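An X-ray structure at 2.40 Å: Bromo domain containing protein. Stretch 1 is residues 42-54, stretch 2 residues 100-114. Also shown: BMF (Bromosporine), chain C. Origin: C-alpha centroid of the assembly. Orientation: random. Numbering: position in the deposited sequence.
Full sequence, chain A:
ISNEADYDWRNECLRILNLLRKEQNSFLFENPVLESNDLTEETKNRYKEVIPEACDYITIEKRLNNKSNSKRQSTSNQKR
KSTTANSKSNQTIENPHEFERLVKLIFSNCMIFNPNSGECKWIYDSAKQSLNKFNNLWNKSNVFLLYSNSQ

Stretch 1, residues 42-54: ETKNRYKEVIPEA
Stretch 2 100-114: ERLVKLIFSNCMIFN

The carboxamide of Asn109, a buried residue, ties a helix to the loop after another helix. Its ND2 donates to Glu53 O (2.7 Å, N-H...O angle 140°) and to water 1 (3.1 Å from Asn109 ND2), which lies 2.8 Å from Tyr47 OH; its OD1 accepts from water 2 (2.9 Å), which in turn accepts from Glu53 N (3.2 Å). With chi1 -71° and chi2 -12°, one amide thus binds Glu53 O directly and reaches Glu53 N through water 2.

Helices 42-50 and 100-113 cross at 113°, axes 10.9 Å apart at closest approach. CA register pairs Val50 with Phe113 (6.7 Å), Ile51 with Asn109 (6.4 Å) and Ala54 with Ile106 (7.2 Å). Ile51 leaves helical geometry at phi/psi -109/114; Glu53 is extended at -127/95.

Phe113 (t, chi2 70°) loses most surface, 139 of 577 Å², as a knob among Thr43, Arg46, Tyr47 and Val50. Its flat ring offers a face to the edge of Tyr47 (t, chi2 87°), centroids 4.8 Å apart, planes at 67°, and an edge to Val50, whose CB lies 3.9 Å from Phe113 CD1. Ile51 (m, m) places CD1 4.0 Å from Ile112 CG2.

Glu53 (t, t) passes Leu105, Glu53 CD to Leu105 CD2 3.5 Å. Both CA-to-CB bonds point sideways, but length lets it salt-bridge Arg101 (t, t, p, chi4 73°): Glu53 OE1 to Arg101 NH2 3.2 Å, plus a weak Arg101 NH1 to Glu53 OE2 bond, 3.4 Å.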

ATOM      1  N   GLU A  42      -3.913 -11.586 -20.166  1.00 75.96           N
ATOM      2  CA  GLU A  42      -4.983 -10.720 -20.689  1.00 74.97           C
ATOM      3  C   GLU A  42      -5.315  -9.610 -19.670  1.00 75.48           C
ATOM      4  O   GLU A  42      -5.289  -8.425 -20.016  1.00 74.92           O
ATOM      5  CB  GLU A  42      -6.251 -11.556 -21.004  1.00 77.34           C
ATOM      6  CG  GLU A  42      -7.340 -10.787 -21.736  1.00 86.82           C
ATOM      7  N   THR A  43      -5.559 -10.005 -18.408  1.00 68.68           N
ATOM      8  CA  THR A  43      -5.883  -9.077 -17.327  1.00 65.52           C
ATOM      9  C   THR A  43      -4.658  -8.188 -16.968  1.00 65.97           C
ATOM     10  O   THR A  43      -4.835  -7.010 -16.664  1.00 63.69           O
ATOM     11  CB  THR A  43      -6.378  -9.870 -16.089  1.00 77.28           C
ATOM     12  OG1 THR A  43      -5.431 -10.894 -15.778  1.00 81.96           O
ATOM     13  CG2 THR A  43      -7.747 -10.509 -16.312  1.00 74.52           C
ATOM     14  N   LYS A  44      -3.432  -8.755 -16.995  1.00 61.66           N
ATOM     15  CA  LYS A  44      -2.214  -7.997 -16.678  1.00 59.46           C
ATOM     16  C   LYS A  44      -1.878  -6.981 -17.787  1.00 61.85           C
ATOM     17  O   LYS A  44      -1.265  -5.958 -17.502  1.00 60.72           O
ATOM     18  CB  LYS A  44      -1.017  -8.941 -16.447  1.00 62.65           C
ATOM     19  CG  LYS A  44      -1.130  -9.768 -15.155  1.00 65.70           C
ATOM     20  CD  LYS A  44      -0.326 -11.077 -15.221  1.00 75.24           C
ATOM     21  CE  LYS A  44       1.157 -10.846 -15.136  1.00 78.49           C
ATOM     22  NZ  LYS A  44       1.922 -12.124 -15.156  1.00 79.18           N
ATOM     23  N   ASN A  45      -2.278  -7.255 -19.031  1.00 59.21           N
ATOM     24  CA  ASN A  45      -2.033  -6.330 -20.154  1.00 60.43           C
ATOM     25  C   ASN A  45      -3.010  -5.138 -20.094  1.00 61.69           C
ATOM     26  O   ASN A  45      -2.642  -4.019 -20.456  1.00 59.15           O
ATOM     27  CB  ASN A  45      -2.172  -7.059 -21.500  1.00 64.76           C
ATOM     28  CG  ASN A  45      -1.133  -8.144 -21.728  1.00 97.33           C
ATOM     29  OD1 ASN A  45      -0.203  -8.338 -20.932  1.00 89.16           O
ATOM     30  ND2 ASN A  45      -1.303  -8.911 -22.798  1.00 97.10           N
ATOM     31  N   ARG A  46      -4.260  -5.383 -19.640  1.00 58.34           N
ATOM     32  CA  ARG A  46      -5.230  -4.309 -19.461  1.00 56.43           C
ATOM     33  C   ARG A  46      -4.796  -3.450 -18.270  1.00 53.79           C
ATOM     34  O   ARG A  46      -4.961  -2.238 -18.311  1.00 52.92           O
ATOM     35  CB  ARG A  46      -6.663  -4.867 -19.248  1.00 56.22           C
ATOM     36  CG  ARG A  46      -7.736  -3.755 -19.159  1.00 66.98           C
ATOM     37  CD  ARG A  46      -9.163  -4.278 -19.010  1.00 75.95           C
ATOM     38  NE  ARG A  46      -9.401  -4.933 -17.712  1.00 77.31           N
ATOM     39  CZ  ARG A  46      -9.317  -6.249 -17.481  1.00 90.96           C
ATOM     40  NH1 ARG A  46      -9.561  -6.733 -16.268  1.00 73.85           N
ATOM     41  NH2 ARG A  46      -8.977  -7.088 -18.460  1.00 83.98           N
ATOM     42  N   TYR A  47      -4.173  -4.073 -17.250  1.00 46.94           N
ATOM     43  CA  TYR A  47      -3.695  -3.371 -16.051  1.00 44.87           C
ATOM     44  C   TYR A  47      -2.658  -2.297 -16.389  1.00 49.42           C
ATOM     45  O   TYR A  47      -2.704  -1.223 -15.809  1.00 48.10           O
ATOM     46  CB  TYR A  47      -3.088  -4.362 -15.045  1.00 45.01           C
ATOM     47  CG  TYR A  47      -2.919  -3.773 -13.663  1.00 44.99           C
ATOM     48  CD1 TYR A  47      -3.951  -3.815 -12.737  1.00 44.80           C
ATOM     49  CD2 TYR A  47      -1.723  -3.181 -13.276  1.00 46.00           C
ATOM     50  CE1 TYR A  47      -3.802  -3.285 -11.466  1.00 43.50           C
ATOM     51  CE2 TYR A  47      -1.572  -2.618 -12.013  1.00 44.55           C
ATOM     52  CZ  TYR A  47      -2.622  -2.661 -11.113  1.00 49.31           C
ATOM     53  OH  TYR A  47      -2.486  -2.151  -9.842  1.00 52.15           O
ATOM     54  N   LYS A  48      -1.717  -2.587 -17.289  1.00 47.79           N
ATOM     55  CA  LYS A  48      -0.686  -1.612 -17.680  1.00 48.71           C
ATOM     56  C   LYS A  48      -1.324  -0.404 -18.370  1.00 53.94           C
ATOM     57  O   LYS A  48      -0.831   0.717 -18.236  1.00 53.79           O
ATOM     58  CB  LYS A  48       0.344  -2.254 -18.631  1.00 53.58           C
ATOM     59  CG  LYS A  48       1.270  -3.264 -17.979  1.00 72.79           C
ATOM     60  CD  LYS A  48       2.381  -3.714 -18.968  1.00 84.89           C
ATOM     61  CE  LYS A  48       3.507  -4.482 -18.304  1.00 95.35           C
ATOM     62  NZ  LYS A  48       4.765  -4.435 -19.103  1.00104.23           N
ATOM     63  N   GLU A  49      -2.403  -0.643 -19.140  1.00 52.03           N
ATOM     64  CA  GLU A  49      -3.129   0.411 -19.844  1.00 52.90           C
ATOM     65  C   GLU A  49      -3.929   1.282 -18.847  1.00 55.01           C
ATOM     66  O   GLU A  49      -3.938   2.504 -18.959  1.00 55.68           O
ATOM     67  CB  GLU A  49      -4.084  -0.227 -20.892  1.00 56.22           C
ATOM     68  CG  GLU A  49      -4.491   0.706 -22.019  1.00 70.51           C
ATOM     69  N   VAL A  50      -4.564   0.649 -17.858  1.00 49.97           N
ATOM     70  CA  VAL A  50      -5.418   1.333 -16.888  1.00 47.47           C
ATOM     71  C   VAL A  50      -4.580   1.995 -15.779  1.00 47.44           C
ATOM     72  O   VAL A  50      -4.856   3.133 -15.414  1.00 45.24           O
ATOM     73  CB  VAL A  50      -6.457   0.339 -16.292  1.00 50.42           C
ATOM     74  CG1 VAL A  50      -7.293   0.997 -15.183  1.00 48.89           C
ATOM     75  CG2 VAL A  50      -7.365  -0.221 -17.386  1.00 51.67           C
ATOM     76  N   ILE A  51      -3.560   1.295 -15.252  1.00 42.81           N
ATOM     77  CA  ILE A  51      -2.757   1.817 -14.143  1.00 39.82           C
ATOM     78  C   ILE A  51      -1.322   2.215 -14.601  1.00 45.68           C
ATOM     79  O   ILE A  51      -0.500   1.345 -14.857  1.00 46.81           O
ATOM     80  CB  ILE A  51      -2.700   0.770 -13.015  1.00 39.50           C
ATOM     81  CG1 ILE A  51      -4.133   0.431 -12.495  1.00 37.06           C
ATOM     82  CG2 ILE A  51      -1.818   1.273 -11.880  1.00 40.18           C
ATOM     83  CD1 ILE A  51      -5.025   1.710 -11.998  1.00 36.28           C
ATOM     84  N   PRO A  52      -0.976   3.522 -14.552  1.00 42.97           N
ATOM     85  CA  PRO A  52       0.371   3.941 -14.973  1.00 44.08           C
ATOM     86  C   PRO A  52       1.465   3.703 -13.911  1.00 47.30           C
ATOM     87  O   PRO A  52       2.632   3.553 -14.280  1.00 48.21           O
ATOM     88  CB  PRO A  52       0.199   5.436 -15.240  1.00 46.48           C
ATOM     89  CG  PRO A  52      -0.889   5.855 -14.330  1.00 49.25           C
ATOM     90  CD  PRO A  52      -1.841   4.693 -14.281  1.00 44.42           C
ATOM     91  N   GLU A  53       1.110   3.725 -12.598  1.00 41.33           N
ATOM     92  CA  GLU A  53       2.087   3.527 -11.520  1.00 39.05           C
ATOM     93  C   GLU A  53       1.625   2.419 -10.556  1.00 40.48           C
ATOM     94  O   GLU A  53       0.915   2.688  -9.603  1.00 37.05           O
ATOM     95  CB  GLU A  53       2.324   4.844 -10.754  1.00 39.22           C
ATOM     96  CG  GLU A  53       3.549   4.813  -9.837  1.00 50.98           C
ATOM     97  CD  GLU A  53       3.703   5.990  -8.872  1.00 68.76           C
ATOM     98  OE1 GLU A  53       2.867   6.927  -8.915  1.00 45.04           O
ATOM     99  OE2 GLU A  53       4.661   5.962  -8.062  1.00 53.92           O
ATOM    100  N   ALA A  54       2.077   1.193 -10.776  1.00 40.62           N
ATOM    101  CA  ALA A  54       1.740   0.089  -9.869  1.00 40.96           C
ATOM    102  C   ALA A  54       2.548   0.180  -8.568  1.00 48.46           C
ATOM    103  O   ALA A  54       3.612   0.790  -8.549  1.00 50.67           O
ATOM    104  CB  ALA A  54       1.999  -1.238 -10.537  1.00 41.94           C
ATOM    105  N   GLU A 100       2.978   7.857   2.718  1.00 33.28           N
ATOM    106  CA  GLU A 100       1.516   7.982   2.674  1.00 31.27           C
ATOM    107  C   GLU A 100       1.003   7.867   1.224  1.00 35.36           C
ATOM    108  O   GLU A 100       0.048   7.137   0.954  1.00 33.37           O
ATOM    109  CB  GLU A 100       1.071   9.307   3.280  1.00 32.28           C
ATOM    110  CG  GLU A 100      -0.432   9.412   3.462  1.00 37.43           C
ATOM    111  CD  GLU A 100      -0.937  10.776   3.877  1.00 52.76           C
ATOM    112  OE1 GLU A 100      -0.163  11.536   4.502  1.00 54.24           O
ATOM    113  OE2 GLU A 100      -2.127  11.068   3.614  1.00 48.80           O
ATOM    114  N   ARG A 101       1.620   8.603   0.309  1.00 33.08           N
ATOM    115  CA  ARG A 101       1.259   8.548  -1.108  1.00 31.67           C
ATOM    116  C   ARG A 101       1.311   7.109  -1.671  1.00 34.27           C
ATOM    117  O   ARG A 101       0.385   6.677  -2.358  1.00 32.70           O
ATOM    118  CB  ARG A 101       2.201   9.426  -1.916  1.00 29.74           C
ATOM    119  CG  ARG A 101       1.780   9.561  -3.367  1.00 41.30           C
ATOM    120  CD  ARG A 101       2.667  10.511  -4.140  1.00 38.24           C
ATOM    121  NE  ARG A 101       3.909   9.873  -4.548  1.00 33.45           N
ATOM    122  CZ  ARG A 101       4.010   8.956  -5.514  1.00 54.21           C
ATOM    123  NH1 ARG A 101       5.193   8.442  -5.828  1.00 45.32           N
ATOM    124  NH2 ARG A 101       2.924   8.538  -6.164  1.00 55.01           N
ATOM    125  N   LEU A 102       2.406   6.395  -1.405  1.00 31.83           N
ATOM    126  CA  LEU A 102       2.635   5.080  -1.976  1.00 31.46           C
ATOM    127  C   LEU A 102       1.633   4.064  -1.436  1.00 33.65           C
ATOM    128  O   LEU A 102       1.096   3.273  -2.203  1.00 31.21           O
ATOM    129  CB  LEU A 102       4.082   4.617  -1.701  1.00 32.83           C
ATOM    130  CG  LEU A 102       5.201   5.313  -2.541  1.00 37.30           C
ATOM    131  CD1 LEU A 102       6.607   4.782  -2.127  1.00 37.96           C
ATOM    132  CD2 LEU A 102       4.995   5.101  -4.054  1.00 33.79           C
ATOM    133  N   VAL A 103       1.360   4.094  -0.141  1.00 32.84           N
ATOM    134  CA  VAL A 103       0.379   3.171   0.440  1.00 32.14           C
ATOM    135  C   VAL A 103      -1.017   3.447  -0.147  1.00 35.43           C
ATOM    136  O   VAL A 103      -1.699   2.506  -0.541  1.00 36.08           O
ATOM    137  CB  VAL A 103       0.361   3.237   1.980  1.00 34.41           C
ATOM    138  CG1 VAL A 103      -0.848   2.498   2.538  1.00 33.26           C
ATOM    139  CG2 VAL A 103       1.658   2.665   2.560  1.00 34.45           C
ATOM    140  N   LYS A 104      -1.426   4.720  -0.230  1.00 30.15           N
ATOM    141  CA  LYS A 104      -2.740   5.070  -0.758  1.00 28.44           C
ATOM    142  C   LYS A 104      -2.840   4.797  -2.253  1.00 32.90           C
ATOM    143  O   LYS A 104      -3.925   4.482  -2.734  1.00 33.62           O
ATOM    144  CB  LYS A 104      -3.070   6.507  -0.469  1.00 29.33           C
ATOM    145  CG  LYS A 104      -3.340   6.747   0.992  1.00 30.77           C
ATOM    146  CD  LYS A 104      -3.772   8.173   1.224  1.00 26.63           C
ATOM    147  CE  LYS A 104      -4.479   8.355   2.530  1.00 27.40           C
ATOM    148  NZ  LYS A 104      -4.798   9.809   2.784  1.00 40.22           N
ATOM    149  N   LEU A 105      -1.712   4.859  -2.971  1.00 30.06           N
ATOM    150  CA  LEU A 105      -1.638   4.517  -4.406  1.00 30.62           C
ATOM    151  C   LEU A 105      -2.065   3.049  -4.654  1.00 34.24           C
ATOM    152  O   LEU A 105      -2.698   2.759  -5.661  1.00 34.56           O
ATOM    153  CB  LEU A 105      -0.191   4.747  -4.917  1.00 31.45           C
ATOM    154  CG  LEU A 105       0.112   4.386  -6.353  1.00 37.28           C
ATOM    155  CD1 LEU A 105      -0.636   5.279  -7.312  1.00 37.06           C
ATOM    156  CD2 LEU A 105       1.581   4.470  -6.609  1.00 42.00           C
ATOM    157  N   ILE A 106      -1.695   2.143  -3.740  1.00 31.92           N
ATOM    158  CA  ILE A 106      -2.050   0.717  -3.782  1.00 31.14           C
ATOM    159  C   ILE A 106      -3.572   0.564  -3.781  1.00 34.72           C
ATOM    160  O   ILE A 106      -4.107  -0.222  -4.538  1.00 37.05           O
ATOM    161  CB  ILE A 106      -1.419  -0.030  -2.553  1.00 34.58           C
ATOM    162  CG1 ILE A 106       0.104  -0.096  -2.679  1.00 35.71           C
ATOM    163  CG2 ILE A 106      -1.988  -1.464  -2.386  1.00 36.60           C
ATOM    164  CD1 ILE A 106       0.813  -0.620  -1.427  1.00 44.63           C
ATOM    165  N   PHE A 107      -4.249   1.256  -2.883  1.00 30.54           N
ATOM    166  CA  PHE A 107      -5.701   1.137  -2.737  1.00 28.23           C
ATOM    167  C   PHE A 107      -6.479   1.887  -3.839  1.00 33.37           C
ATOM    168  O   PHE A 107      -7.521   1.386  -4.241  1.00 36.09           O
ATOM    169  CB  PHE A 107      -6.138   1.628  -1.346  1.00 28.08           C
ATOM    170  CG  PHE A 107      -5.416   0.918  -0.212  1.00 27.58           C
ATOM    171  CD1 PHE A 107      -5.199  -0.457  -0.252  1.00 30.10           C
ATOM    172  CD2 PHE A 107      -4.896   1.632   0.859  1.00 27.31           C
ATOM    173  CE1 PHE A 107      -4.483  -1.098   0.757  1.00 31.00           C
ATOM    174  CE2 PHE A 107      -4.156   0.991   1.854  1.00 30.76           C
ATOM    175  CZ  PHE A 107      -3.928  -0.364   1.778  1.00 30.30           C
ATOM    176  N   SER A 108      -5.971   3.029  -4.368  1.00 28.56           N
ATOM    177  CA  SER A 108      -6.667   3.744  -5.430  1.00 28.70           C
ATOM    178  C   SER A 108      -6.507   3.043  -6.759  1.00 35.85           C
ATOM    179  O   SER A 108      -7.413   3.115  -7.592  1.00 37.55           O
ATOM    180  CB  SER A 108      -6.176   5.188  -5.538  1.00 33.32           C
ATOM    181  OG  SER A 108      -4.805   5.290  -5.872  1.00 43.81           O
ATOM    182  N   ASN A 109      -5.360   2.383  -6.992  1.00 31.77           N
ATOM    183  CA  ASN A 109      -5.171   1.622  -8.239  1.00 32.75           C
ATOM    184  C   ASN A 109      -6.148   0.442  -8.261  1.00 34.99           C
ATOM    185  O   ASN A 109      -6.790   0.176  -9.274  1.00 34.66           O
ATOM    186  CB  ASN A 109      -3.729   1.099  -8.353  1.00 32.99           C
ATOM    187  CG  ASN A 109      -2.708   2.168  -8.627  1.00 49.00           C
ATOM    188  OD1 ASN A 109      -3.036   3.309  -8.957  1.00 41.56           O
ATOM    189  ND2 ASN A 109      -1.441   1.822  -8.482  1.00 41.26           N
ATOM    190  N   CYS A 110      -6.294  -0.215  -7.126  1.00 30.23           N
ATOM    191  CA  CYS A 110      -7.204  -1.333  -6.990  1.00 30.79           C
ATOM    192  C   CYS A 110      -8.653  -0.873  -7.161  1.00 35.68           C
ATOM    193  O   CYS A 110      -9.439  -1.569  -7.780  1.00 36.60           O
ATOM    194  CB  CYS A 110      -6.999  -2.020  -5.646  1.00 30.29           C
ATOM    195  SG  CYS A 110      -8.088  -3.427  -5.373  1.00 34.50           S
ATOM    196  N   MET A 111      -8.990   0.286  -6.643  1.00 32.85           N
ATOM    197  CA  MET A 111     -10.351   0.805  -6.745  1.00 32.18           C
ATOM    198  C   MET A 111     -10.629   1.418  -8.129  1.00 36.12           C
ATOM    199  O   MET A 111     -11.789   1.496  -8.509  1.00 38.38           O
ATOM    200  CB  MET A 111     -10.621   1.821  -5.624  1.00 32.96           C
ATOM    201  CG  MET A 111     -10.718   1.143  -4.242  1.00 34.52           C
ATOM    202  SD  MET A 111     -11.304   2.226  -2.948  1.00 37.82           S
ATOM    203  CE  MET A 111      -9.794   3.040  -2.485  1.00 34.86           C
ATOM    204  N   ILE A 112      -9.593   1.783  -8.909  1.00 31.56           N
ATOM    205  CA  ILE A 112      -9.800   2.242 -10.310  1.00 31.50           C
ATOM    206  C   ILE A 112      -9.943   1.024 -11.248  1.00 36.77           C
ATOM    207  O   ILE A 112     -10.731   1.069 -12.194  1.00 39.16           O
ATOM    208  CB  ILE A 112      -8.638   3.173 -10.780  1.00 34.10           C
ATOM    209  CG1 ILE A 112      -8.725   4.503 -10.054  1.00 32.82           C
ATOM    210  CG2 ILE A 112      -8.647   3.402 -12.329  1.00 35.65           C
ATOM    211  CD1 ILE A 112      -7.521   5.233 -10.014  1.00 30.35           C
ATOM    212  N   PHE A 113      -9.147  -0.033 -11.020  1.00 32.62           N
ATOM    213  CA  PHE A 113      -9.109  -1.187 -11.905  1.00 33.71           C
ATOM    214  C   PHE A 113     -10.286  -2.151 -11.694  1.00 40.87           C
ATOM    215  O   PHE A 113     -10.709  -2.803 -12.655  1.00 42.27           O
ATOM    216  CB  PHE A 113      -7.779  -1.953 -11.714  1.00 35.16           C
ATOM    217  CG  PHE A 113      -7.524  -3.039 -12.747  1.00 38.27           C
ATOM    218  CD1 PHE A 113      -7.243  -2.712 -14.067  1.00 42.37           C
ATOM    219  CD2 PHE A 113      -7.572  -4.381 -12.396  1.00 40.70           C
ATOM    220  CE1 PHE A 113      -7.045  -3.712 -15.031  1.00 44.33           C
ATOM    221  CE2 PHE A 113      -7.382  -5.379 -13.355  1.00 45.24           C
ATOM    222  CZ  PHE A 113      -7.107  -5.038 -14.670  1.00 43.72           C
ATOM    223  N   ASN A 114     -10.777  -2.304 -10.457  1.00 37.04           N
ATOM    224  CA  ASN A 114     -11.805  -3.321 -10.183  1.00 37.67           C
ATOM    225  C   ASN A 114     -13.146  -2.673  -9.943  1.00 44.07           C
ATOM    226  O   ASN A 114     -13.204  -1.542  -9.455  1.00 43.38           O
ATOM    227  CB  ASN A 114     -11.400  -4.201  -8.981  1.00 34.91           C
ATOM    228  CG  ASN A 114     -10.020  -4.821  -9.137  1.00 42.57           C
ATOM    229  OD1 ASN A 114      -9.847  -5.838  -9.784  1.00 43.02           O
ATOM    230  ND2 ASN A 114      -9.004  -4.175  -8.618  1.00 32.92           N
TER
HETATM  231  C10 BMF C 501      -4.768 -10.594  -7.086  1.00 46.94           C
HETATM  232  N12 BMF C 501      -4.890  -8.243  -7.116  1.00 46.39           N
HETATM  233  C15 BMF C 501      -7.043  -8.208  -9.024  1.00 49.49           C
HETATM  234  C17 BMF C 501      -8.629  -9.089 -10.753  1.00 61.68           C
HETATM  235  C20 BMF C 501     -11.476 -10.095 -11.844  1.00 66.57           C
HETATM  236  C22 BMF C 501      -6.478  -9.360  -8.541  1.00 46.31           C
HETATM  237  C26 BMF C 501      -4.056  -5.466  -6.302  1.00 43.58           C
HETATM  238  C28 BMF C 501      -4.716 -12.990  -6.859  1.00 48.07           C
HETATM  239  C01 BMF C 501      -2.961 -14.198  -5.509  1.00 40.48           C
HETATM  240  C02 BMF C 501      -3.578 -12.934  -6.057  1.00 45.88           C
HETATM  241  C03 BMF C 501      -3.045 -11.663  -5.771  1.00 47.98           C
HETATM  242  N04 BMF C 501      -1.903 -11.526  -4.935  1.00 56.73           N
HETATM  243  S05 BMF C 501      -0.386 -11.231  -5.447  1.00 66.09           S
HETATM  244  C06 BMF C 501      -0.485  -9.895  -6.575  1.00 66.16           C
HETATM  245  O07 BMF C 501       0.361 -10.803  -4.303  1.00 65.54           O
HETATM  246  O08 BMF C 501       0.049 -12.393  -6.158  1.00 70.46           O
HETATM  247  C09 BMF C 501      -3.642 -10.513  -6.274  1.00 47.65           C
HETATM  248  C11 BMF C 501      -5.394  -9.359  -7.594  1.00 44.80           C
HETATM  249  N13 BMF C 501      -5.466  -7.095  -7.608  1.00 46.47           N
HETATM  250  C14 BMF C 501      -6.485  -6.986  -8.527  1.00 47.13           C
HETATM  251  N16 BMF C 501      -8.101  -8.086  -9.967  1.00 53.81           N
HETATM  252  O18 BMF C 501      -9.621  -8.576 -11.530  1.00 65.15           O
HETATM  253  C19 BMF C 501     -10.257  -9.489 -12.489  1.00 65.54           C
HETATM  254  O21 BMF C 501      -8.289 -10.253 -10.740  1.00 63.77           O
HETATM  255  N23 BMF C 501      -6.692  -5.702  -8.789  1.00 45.79           N
HETATM  256  N24 BMF C 501      -5.795  -4.968  -8.017  1.00 44.10           N
HETATM  257  C25 BMF C 501      -5.088  -5.808  -7.311  1.00 45.08           C
HETATM  258  C27 BMF C 501      -5.303 -11.848  -7.369  1.00 48.23           C
HETATM  259  O   HOH W   1      -0.772  -1.138  -7.883  1.00 41.28           O
HETATM  260  O   HOH W   2      -1.445   4.769 -10.927  1.00 39.44           O